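TRNA (cytosine(38)-C(5))-methyltransferase (PDB 6FDF) methylates carbon 5 of cytosine 38 in the anticodon loop of tRNA(Asp), using S-adenosyl-L-methionine as methyl donor. Local coordinates at residues 63-75 and 103-117. Sequence-based numbering, arbitrary orientation.
Sequences ISTLTAKDFDAFD and QAFLNILNVLPHVNN. With SAH (S-adenosyl-L-homocysteine), chain E.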
ATOM      1  N   ILE A  63      -4.563  -0.399 -17.901  1.00 31.74           N
ATOM      2  CA  ILE A  63      -3.589   0.682 -18.021  1.00 33.04           C
ATOM      3  C   ILE A  63      -2.639   0.464 -19.191  1.00 33.37           C
ATOM      4  O   ILE A  63      -2.102   1.430 -19.745  1.00 35.02           O
ATOM      5  CB  ILE A  63      -2.862   0.832 -16.666  1.00 30.43           C
ATOM      6  CG1 ILE A  63      -3.806   1.510 -15.670  1.00 30.14           C
ATOM      7  CG2 ILE A  63      -1.546   1.610 -16.788  1.00 31.33           C
ATOM      8  CD1 ILE A  63      -3.358   1.457 -14.229  1.00 30.19           C
ATOM      9  N   SER A  64      -2.458  -0.782 -19.625  1.00 34.39           N
ATOM     10  CA  SER A  64      -1.614  -1.033 -20.785  1.00 34.80           C
ATOM     11  C   SER A  64      -2.226  -0.536 -22.089  1.00 37.85           C
ATOM     12  O   SER A  64      -1.513  -0.469 -23.098  1.00 39.96           O
ATOM     13  CB  SER A  64      -1.329  -2.524 -20.908  1.00 43.13           C
ATOM     14  OG  SER A  64      -2.470  -3.193 -21.421  1.00 48.28           O
ATOM     15  N   THR A  65      -3.511  -0.171 -22.100  1.00 36.34           N
ATOM     16  CA  THR A  65      -4.158   0.343 -23.299  1.00 36.92           C
ATOM     17  C   THR A  65      -4.278   1.858 -23.306  1.00 37.50           C
ATOM     18  O   THR A  65      -4.777   2.418 -24.289  1.00 39.20           O
ATOM     19  CB  THR A  65      -5.553  -0.278 -23.478  1.00 39.85           C
ATOM     20  OG1 THR A  65      -6.454   0.257 -22.498  1.00 42.22           O
ATOM     21  CG2 THR A  65      -5.491  -1.790 -23.342  1.00 43.69           C
ATOM     22  N   LEU A  66      -3.832   2.532 -22.246  1.00 36.91           N
ATOM     23  CA  LEU A  66      -3.898   3.985 -22.214  1.00 34.22           C
ATOM     24  C   LEU A  66      -3.006   4.582 -23.294  1.00 35.71           C
ATOM     25  O   LEU A  66      -1.895   4.110 -23.541  1.00 39.66           O
ATOM     26  CB  LEU A  66      -3.469   4.497 -20.835  1.00 30.92           C
ATOM     27  CG  LEU A  66      -4.495   4.380 -19.710  1.00 32.67           C
ATOM     28  CD1 LEU A  66      -3.829   4.666 -18.362  1.00 30.55           C
ATOM     29  CD2 LEU A  66      -5.648   5.336 -19.955  1.00 45.05           C
ATOM     30  N   THR A  67      -3.503   5.631 -23.939  1.00 32.67           N
ATOM     31  CA  THR A  67      -2.779   6.358 -24.970  1.00 31.92           C
ATOM     32  C   THR A  67      -2.461   7.767 -24.499  1.00 29.84           C
ATOM     33  O   THR A  67      -2.971   8.243 -23.482  1.00 35.52           O
ATOM     34  CB  THR A  67      -3.604   6.446 -26.253  1.00 40.12           C
ATOM     35  OG1 THR A  67      -4.762   7.247 -25.988  1.00 39.82           O
ATOM     36  CG2 THR A  67      -4.028   5.059 -26.713  1.00 43.95           C
ATOM     37  N   ALA A  68      -1.628   8.455 -25.281  1.00 33.96           N
ATOM     38  CA  ALA A  68      -1.295   9.833 -24.944  1.00 32.57           C
ATOM     39  C   ALA A  68      -2.532  10.717 -24.981  1.00 36.18           C
ATOM     40  O   ALA A  68      -2.662  11.640 -24.168  1.00 34.82           O
ATOM     41  CB  ALA A  68      -0.225  10.368 -25.895  1.00 37.51           C
ATOM     42  N   LYS A  69      -3.460  10.434 -25.899  1.00 34.54           N
ATOM     43  CA  LYS A  69      -4.715  11.179 -25.952  1.00 37.96           C
ATOM     44  C   LYS A  69      -5.541  10.974 -24.685  1.00 38.75           C
ATOM     45  O   LYS A  69      -6.236  11.895 -24.237  1.00 39.78           O
ATOM     46  CB  LYS A  69      -5.516  10.767 -27.187  1.00 46.23           C
ATOM     47  CG  LYS A  69      -4.849  11.133 -28.502  1.00 55.81           C
ATOM     48  CD  LYS A  69      -5.765  10.857 -29.690  1.00 66.53           C
ATOM     49  CE  LYS A  69      -6.940  11.824 -29.717  1.00 71.19           C
ATOM     50  NZ  LYS A  69      -7.650  11.807 -31.028  1.00 75.53           N
ATOM     51  N   ASP A  70      -5.501   9.768 -24.108  1.00 34.92           N
ATOM     52  CA  ASP A  70      -6.165   9.538 -22.825  1.00 37.26           C
ATOM     53  C   ASP A  70      -5.562  10.411 -21.732  1.00 34.27           C
ATOM     54  O   ASP A  70      -6.285  11.090 -20.991  1.00 35.53           O
ATOM     55  CB  ASP A  70      -6.076   8.062 -22.429  1.00 35.92           C
ATOM     56  CG  ASP A  70      -6.826   7.146 -23.378  1.00 41.38           C
ATOM     57  OD1 ASP A  70      -7.837   7.585 -23.973  1.00 44.06           O
ATOM     58  OD2 ASP A  70      -6.405   5.977 -23.523  1.00 39.35           O
ATOM     59  N   PHE A  71      -4.233  10.391 -21.603  1.00 31.71           N
ATOM     60  CA  PHE A  71      -3.581  11.224 -20.599  1.00 29.46           C
ATOM     61  C   PHE A  71      -3.835  12.706 -20.850  1.00 34.30           C
ATOM     62  O   PHE A  71      -3.978  13.488 -19.900  1.00 34.01           O
ATOM     63  CB  PHE A  71      -2.083  10.935 -20.578  1.00 31.49           C
ATOM     64  CG  PHE A  71      -1.729   9.613 -19.961  1.00 30.36           C
ATOM     65  CD1 PHE A  71      -1.884   9.408 -18.601  1.00 31.08           C
ATOM     66  CD2 PHE A  71      -1.230   8.584 -20.738  1.00 33.31           C
ATOM     67  CE1 PHE A  71      -1.554   8.195 -18.025  1.00 33.92           C
ATOM     68  CE2 PHE A  71      -0.896   7.366 -20.168  1.00 35.56           C
ATOM     69  CZ  PHE A  71      -1.059   7.172 -18.811  1.00 34.61           C
ATOM     70  N   ASP A  72      -3.905  13.110 -22.127  1.00 33.13           N
ATOM     71  CA  ASP A  72      -4.201  14.501 -22.456  1.00 36.10           C
ATOM     72  C   ASP A  72      -5.585  14.899 -21.965  1.00 38.91           C
ATOM     73  O   ASP A  72      -5.771  15.993 -21.417  1.00 39.05           O
ATOM     74  CB  ASP A  72      -4.104  14.725 -23.965  1.00 39.51           C
ATOM     75  CG  ASP A  72      -2.674  14.704 -24.476  1.00 37.78           C
ATOM     76  OD1 ASP A  72      -1.743  14.894 -23.666  1.00 34.71           O
ATOM     77  OD2 ASP A  72      -2.488  14.511 -25.700  1.00 41.74           O
ATOM     78  N   ALA A  73      -6.573  14.024 -22.164  1.00 36.96           N
ATOM     79  CA  ALA A  73      -7.922  14.304 -21.686  1.00 36.02           C
ATOM     80  C   ALA A  73      -7.981  14.371 -20.163  1.00 35.59           C
ATOM     81  O   ALA A  73      -8.696  15.212 -19.604  1.00 35.32           O
ATOM     82  CB  ALA A  73      -8.890  13.247 -22.216  1.00 38.81           C
ATOM     83  N   PHE A  74      -7.255  13.485 -19.473  1.00 33.34           N
ATOM     84  CA  PHE A  74      -7.196  13.559 -18.014  1.00 33.34           C
ATOM     85  C   PHE A  74      -6.634  14.899 -17.552  1.00 36.01           C
ATOM     86  O   PHE A  74      -7.113  15.473 -16.567  1.00 37.01           O
ATOM     87  CB  PHE A  74      -6.350  12.414 -17.452  1.00 32.77           C
ATOM     88  CG  PHE A  74      -6.978  11.060 -17.609  1.00 34.60           C
ATOM     89  CD1 PHE A  74      -8.337  10.883 -17.402  1.00 40.71           C
ATOM     90  CD2 PHE A  74      -6.208   9.962 -17.954  1.00 36.20           C
ATOM     91  CE1 PHE A  74      -8.922   9.636 -17.547  1.00 45.22           C
ATOM     92  CE2 PHE A  74      -6.788   8.711 -18.104  1.00 37.51           C
ATOM     93  CZ  PHE A  74      -8.144   8.548 -17.899  1.00 41.22           C
ATOM     94  N   ASP A  75      -5.580  15.376 -18.215  1.00 31.77           N
ATOM     95  CA  ASP A  75      -4.986  16.688 -17.954  1.00 33.31           C
ATOM     96  C   ASP A  75      -4.648  16.866 -16.471  1.00 34.66           C
ATOM     97  O   ASP A  75      -5.102  17.799 -15.804  1.00 35.81           O
ATOM     98  CB  ASP A  75      -5.909  17.803 -18.448  1.00 35.52           C
ATOM     99  CG  ASP A  75      -5.250  19.167 -18.407  1.00 38.96           C
ATOM    100  OD1 ASP A  75      -4.037  19.252 -18.693  1.00 41.35           O
ATOM    101  OD2 ASP A  75      -5.948  20.150 -18.085  1.00 43.99           O
ATOM    102  N   GLN A 103       3.503  -4.919 -18.545  1.00 65.73           N
ATOM    103  CA  GLN A 103       3.453  -4.191 -19.798  1.00 54.71           C
ATOM    104  C   GLN A 103       2.761  -2.863 -19.567  1.00 46.67           C
ATOM    105  O   GLN A 103       3.075  -1.867 -20.227  1.00 43.22           O
ATOM    106  CB  GLN A 103       2.724  -5.025 -20.854  1.00 56.45           C
ATOM    107  CG  GLN A 103       2.442  -4.314 -22.165  1.00 65.74           C
ATOM    108  CD  GLN A 103       2.344  -5.276 -23.339  1.00 80.86           C
ATOM    109  OE1 GLN A 103       1.248  -5.613 -23.791  1.00 89.08           O
ATOM    110  NE2 GLN A 103       3.491  -5.730 -23.832  1.00 83.05           N
ATOM    111  N   ALA A 104       1.779  -2.858 -18.658  1.00 42.11           N
ATOM    112  CA  ALA A 104       1.089  -1.625 -18.301  1.00 40.06           C
ATOM    113  C   ALA A 104       2.055  -0.571 -17.771  1.00 32.29           C
ATOM    114  O   ALA A 104       1.950   0.603 -18.140  1.00 31.03           O
ATOM    115  CB  ALA A 104       0.011  -1.917 -17.257  1.00 36.12           C
ATOM    116  N   PHE A 105       3.003  -0.952 -16.905  1.00 32.15           N
ATOM    117  CA  PHE A 105       3.936   0.065 -16.421  1.00 32.03           C
ATOM    118  C   PHE A 105       4.841   0.543 -17.547  1.00 30.28           C
ATOM    119  O   PHE A 105       5.102   1.745 -17.673  1.00 31.96           O
ATOM    120  CB  PHE A 105       4.763  -0.471 -15.249  1.00 32.81           C
ATOM    121  CG  PHE A 105       5.755   0.531 -14.694  1.00 27.94           C
ATOM    122  CD1 PHE A 105       5.317   1.700 -14.086  1.00 29.37           C
ATOM    123  CD2 PHE A 105       7.120   0.293 -14.775  1.00 34.71           C
ATOM    124  CE1 PHE A 105       6.216   2.620 -13.582  1.00 33.11           C
ATOM    125  CE2 PHE A 105       8.033   1.205 -14.262  1.00 33.68           C
ATOM    126  CZ  PHE A 105       7.579   2.371 -13.664  1.00 29.99           C
ATOM    127  N   LEU A 106       5.284  -0.375 -18.410  1.00 30.93           N
ATOM    128  CA  LEU A 106       6.126   0.028 -19.527  1.00 32.72           C
ATOM    129  C   LEU A 106       5.331   0.857 -20.525  1.00 35.67           C
ATOM    130  O   LEU A 106       5.891   1.746 -21.181  1.00 35.08           O
ATOM    131  CB  LEU A 106       6.736  -1.199 -20.201  1.00 41.26           C
ATOM    132  CG  LEU A 106       7.570  -2.070 -19.259  1.00 48.63           C
ATOM    133  CD1 LEU A 106       8.172  -3.264 -19.992  1.00 49.70           C
ATOM    134  CD2 LEU A 106       8.653  -1.237 -18.579  1.00 48.04           C
ATOM    135  N   ASN A 107       4.024   0.603 -20.629  1.00 35.11           N
ATOM    136  CA  ASN A 107       3.186   1.441 -21.479  1.00 33.24           C
ATOM    137  C   ASN A 107       3.148   2.871 -20.960  1.00 27.77           C
ATOM    138  O   ASN A 107       3.237   3.822 -21.746  1.00 32.55           O
ATOM    139  CB  ASN A 107       1.774   0.864 -21.577  1.00 32.53           C
ATOM    140  CG  ASN A 107       0.874   1.686 -22.488  1.00 34.60           C
ATOM    141  OD1 ASN A 107       1.121   1.795 -23.688  1.00 36.44           O
ATOM    142  ND2 ASN A 107      -0.178   2.267 -21.916  1.00 35.27           N
ATOM    143  N   ILE A 108       3.032   3.049 -19.639  1.00 29.45           N
ATOM    144  CA  ILE A 108       3.074   4.398 -19.079  1.00 32.38           C
ATOM    145  C   ILE A 108       4.376   5.079 -19.478  1.00 32.32           C
ATOM    146  O   ILE A 108       4.385   6.235 -19.915  1.00 30.11           O
ATOM    147  CB  ILE A 108       2.903   4.365 -17.549  1.00 29.43           C
ATOM    148  CG1 ILE A 108       1.513   3.850 -17.168  1.00 30.10           C
ATOM    149  CG2 ILE A 108       3.108   5.759 -16.959  1.00 31.35           C
ATOM    150  CD1 ILE A 108       1.378   3.523 -15.690  1.00 28.75           C
ATOM    151  N   LEU A 109       5.500   4.371 -19.322  1.00 31.91           N
ATOM    152  CA  LEU A 109       6.800   4.965 -19.622  1.00 31.52           C
ATOM    153  C   LEU A 109       6.954   5.270 -21.106  1.00 31.21           C
ATOM    154  O   LEU A 109       7.629   6.241 -21.472  1.00 32.95           O
ATOM    155  CB  LEU A 109       7.927   4.033 -19.175  1.00 33.15           C
ATOM    156  CG  LEU A 109       7.987   3.630 -17.701  1.00 31.29           C
ATOM    157  CD1 LEU A 109       9.204   2.746 -17.452  1.00 35.83           C
ATOM    158  CD2 LEU A 109       8.000   4.849 -16.797  1.00 34.64           C
ATOM    159  N   ASN A 110       6.361   4.439 -21.971  1.00 31.19           N
ATOM    160  CA  ASN A 110       6.427   4.660 -23.411  1.00 37.12           C
ATOM    161  C   ASN A 110       5.521   5.797 -23.865  1.00 34.00           C
ATOM    162  O   ASN A 110       5.809   6.452 -24.873  1.00 35.16           O
ATOM    163  CB  ASN A 110       6.049   3.379 -24.153  1.00 41.60           C
ATOM    164  CG  ASN A 110       7.215   2.425 -24.306  1.00 52.11           C
ATOM    165  OD1 ASN A 110       8.368   2.843 -24.402  1.00 57.94           O
ATOM    166  ND2 ASN A 110       6.916   1.129 -24.347  1.00 57.33           N
ATOM    167  N   VAL A 111       4.422   6.034 -23.156  1.00 30.29           N
ATOM    168  CA  VAL A 111       3.476   7.059 -23.581  1.00 31.08           C
ATOM    169  C   VAL A 111       3.787   8.425 -22.969  1.00 33.71           C
ATOM    170  O   VAL A 111       3.531   9.456 -23.602  1.00 33.79           O
ATOM    171  CB  VAL A 111       2.048   6.595 -23.235  1.00 33.81           C
ATOM    172  CG1 VAL A 111       1.057   7.726 -23.384  1.00 39.78           C
ATOM    173  CG2 VAL A 111       1.652   5.395 -24.101  1.00 35.14           C
ATOM    174  N   LEU A 112       4.375   8.449 -21.770  1.00 30.32           N
ATOM    175  CA  LEU A 112       4.675   9.699 -21.073  1.00 27.86           C
ATOM    176  C   LEU A 112       5.363  10.751 -21.940  1.00 28.76           C
ATOM    177  O   LEU A 112       4.938  11.916 -21.899  1.00 31.94           O
ATOM    178  CB  LEU A 112       5.510   9.377 -19.826  1.00 30.77           C
ATOM    179  CG  LEU A 112       6.076  10.549 -19.027  1.00 29.30           C
ATOM    180  CD1 LEU A 112       4.950  11.377 -18.446  1.00 32.29           C
ATOM    181  CD2 LEU A 112       6.999  10.025 -17.925  1.00 31.94           C
ATOM    182  N   PRO A 113       6.397  10.433 -22.734  1.00 29.41           N
ATOM    183  CA  PRO A 113       7.074  11.486 -23.515  1.00 29.81           C
ATOM    184  C   PRO A 113       6.222  12.070 -24.629  1.00 31.92           C
ATOM    185  O   PRO A 113       6.646  13.051 -25.261  1.00 34.31           O
ATOM    186  CB  PRO A 113       8.297  10.765 -24.099  1.00 34.90           C
ATOM    187  CG  PRO A 113       8.470   9.536 -23.261  1.00 32.25           C
ATOM    188  CD  PRO A 113       7.093   9.137 -22.863  1.00 33.46           C
ATOM    189  N   HIS A 114       5.053  11.502 -24.894  1.00 30.65           N
ATOM    190  CA  HIS A 114       4.202  11.936 -25.992  1.00 31.29           C
ATOM    191  C   HIS A 114       3.057  12.836 -25.545  1.00 32.71           C
ATOM    192  O   HIS A 114       2.272  13.271 -26.392  1.00 34.66           O
ATOM    193  CB  HIS A 114       3.628  10.721 -26.719  1.00 33.28           C
ATOM    194  CG  HIS A 114       4.639   9.943 -27.504  1.00 42.72           C
ATOM    195  ND1 HIS A 114       5.322   8.869 -26.976  1.00 47.43           N
ATOM    196  CD2 HIS A 114       5.067  10.069 -28.781  1.00 43.71           C
ATOM    197  CE1 HIS A 114       6.130   8.368 -27.894  1.00 42.25           C
ATOM    198  NE2 HIS A 114       5.994   9.079 -28.999  1.00 49.44           N
ATOM    199  N   VAL A 115       2.917  13.104 -24.243  1.00 32.02           N
ATOM    200  CA  VAL A 115       1.749  13.842 -23.766  1.00 34.44           C
ATOM    201  C   VAL A 115       1.929  15.335 -24.029  1.00 34.45           C
ATOM    202  O   VAL A 115       3.043  15.845 -24.170  1.00 35.22           O
ATOM    203  CB  VAL A 115       1.474  13.569 -22.275  1.00 35.38           C
ATOM    204  CG1 VAL A 115       1.230  12.074 -22.028  1.00 33.25           C
ATOM    205  CG2 VAL A 115       2.606  14.112 -21.402  1.00 33.74           C
ATOM    206  N   ASN A 116       0.798  16.043 -24.109  1.00 34.51           N
ATOM    207  CA  ASN A 116       0.837  17.481 -24.359  1.00 36.32           C
ATOM    208  C   ASN A 116       1.499  18.228 -23.209  1.00 35.24           C
ATOM    209  O   ASN A 116       2.293  19.152 -23.432  1.00 36.80           O
ATOM    210  CB  ASN A 116      -0.580  18.015 -24.573  1.00 41.82           C
ATOM    211  CG  ASN A 116      -1.104  17.755 -25.973  1.00 53.74           C
ATOM    212  OD1 ASN A 116      -0.363  17.815 -26.950  1.00 58.48           O
ATOM    213  ND2 ASN A 116      -2.397  17.475 -26.074  1.00 61.79           N
ATOM    214  N   ASN A 117       1.180  17.851 -21.973  1.00 31.16           N
ATOM    215  CA  ASN A 117       1.651  18.554 -20.781  1.00 33.34           C
ATOM    216  C   ASN A 117       2.140  17.521 -19.772  1.00 30.95           C
ATOM    217  O   ASN A 117       1.328  16.878 -19.098  1.00 32.36           O
ATOM    218  CB  ASN A 117       0.551  19.424 -20.185  1.00 37.86           C
ATOM    219  CG  ASN A 117       0.026  20.446 -21.168  1.00 43.37           C
ATOM    220  OD1 ASN A 117      -1.109  20.352 -21.632  1.00 47.29           O
ATOM    221  ND2 ASN A 117       0.854  21.426 -21.497  1.00 44.31           N
TER
HETATM  222  N   SAH E 401      -2.454   1.271  -4.458  0.96 61.61           N
HETATM  223  CA  SAH E 401      -3.768   0.672  -4.369  0.96 62.54           C
HETATM  224  CB  SAH E 401      -3.742  -0.808  -4.760  0.96 60.64           C
HETATM  225  CG  SAH E 401      -2.595  -1.117  -5.720  0.96 59.67           C
HETATM  226  SD  SAH E 401      -2.317  -2.851  -5.916  0.96 52.52           S
HETATM  227  C   SAH E 401      -4.318   0.852  -2.990  0.96 68.45           C
HETATM  228  O   SAH E 401      -3.655   1.526  -2.173  0.96 57.48           O
HETATM  229  OXT SAH E 401      -5.423   0.327  -2.733  0.96 67.81           O
HETATM  230  C5' SAH E 401      -2.186  -2.812  -7.669  0.96 42.54           C
HETATM  231  C4' SAH E 401      -3.569  -2.568  -8.273  0.96 33.21           C
HETATM  232  O4' SAH E 401      -3.392  -2.369  -9.664  0.96 32.56           O
HETATM  233  C3' SAH E 401      -4.535  -3.737  -8.083  0.96 35.86           C
HETATM  234  O3' SAH E 401      -5.768  -3.266  -7.540  0.96 35.19           O
HETATM  235  C2' SAH E 401      -4.798  -4.247  -9.503  0.96 33.90           C
HETATM  236  O2' SAH E 401      -6.170  -4.602  -9.702  0.96 35.33           O
HETATM  237  C1' SAH E 401      -4.423  -3.044 -10.361  0.96 28.13           C
HETATM  238  N9  SAH E 401      -3.865  -3.387 -11.686  0.96 32.80           N
HETATM  239  C8  SAH E 401      -2.910  -4.298 -11.965  0.96 33.09           C
HETATM  240  N7  SAH E 401      -2.655  -4.329 -13.296  0.96 33.36           N
HETATM  241  C5  SAH E 401      -3.454  -3.425 -13.897  0.96 33.08           C
HETATM  242  C6  SAH E 401      -3.690  -2.953 -15.276  0.96 34.05           C
HETATM  243  N6  SAH E 401      -2.997  -3.473 -16.314  0.96 35.72           N
HETATM  244  N1  SAH E 401      -4.623  -1.988 -15.450  0.96 33.33           N
HETATM  245  C2  SAH E 401      -5.317  -1.465 -14.423  0.96 28.37           C
HETATM  246  N3  SAH E 401      -5.153  -1.847 -13.143  0.96 29.09           N
HETATM  247  C4  SAH E 401      -4.254  -2.815 -12.827  0.96 32.60           C
HETATM  248  O   HOH W   1      -0.746   2.639 -25.428  1.00 40.20           O
HETATM  249  O   HOH W   2      -1.161  16.131 -21.405  1.00 33.59           O
HETATM  250  O   HOH W   3      -0.316  13.971 -27.102  1.00 39.78           O
HETATM  251  O   HOH W   4      -2.869  18.059 -20.912  1.00 43.20           O
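With its CG anti to the backbone N (chi1 -178°), Asn107 holds its amide against the turn at 63-66, while Asp72, its CG anti to the carbonyl carbon (chi1 -72°), lays its carboxylate nearly parallel to the Asn116 amide, the planes 10° apart. Asn107 ND2 gives a nearly straight bond of 3.0 Å to Leu66 O, on a lone pair and in the amide plane, and a weak, bent one to Ile63 O. Water 1 also joins Asn107 OD1 to Leu66 O, tying both ends of the amide to one carbonyl. Further along, Val111 CG1 lies 3.4 Å from Ala68 N and 3.6 Å from Phe71 CD2, and Val115 CG1 rests against Phe71 CB. At the far end Asn116 N gives a nearly straight hydrogen bond of 2.8 Å to Asp72 OD1, on the syn side but tilted out of the carboxylate plane, while water 3 donates to both Asp72 OD2 and His114 O. Replacing Asp72 by alanine would probably leave Asn116 N without its acceptor and break the water link to His114 O. Toward the ligand, Ile63 CG2 packs on Ile108 CD1 at 3.7 Å, Ile63 N donates to N1 of S-adenosylhomocysteine (2.9 Å), and Ala104 CB lies 3.5 Å from its N6. Helix 68-74 thus packs farther along, while the 3-10 turn 63-65 and the start of helix 103-111 border the adenine pocket of this Rossmann-like class I methyltransferase fold.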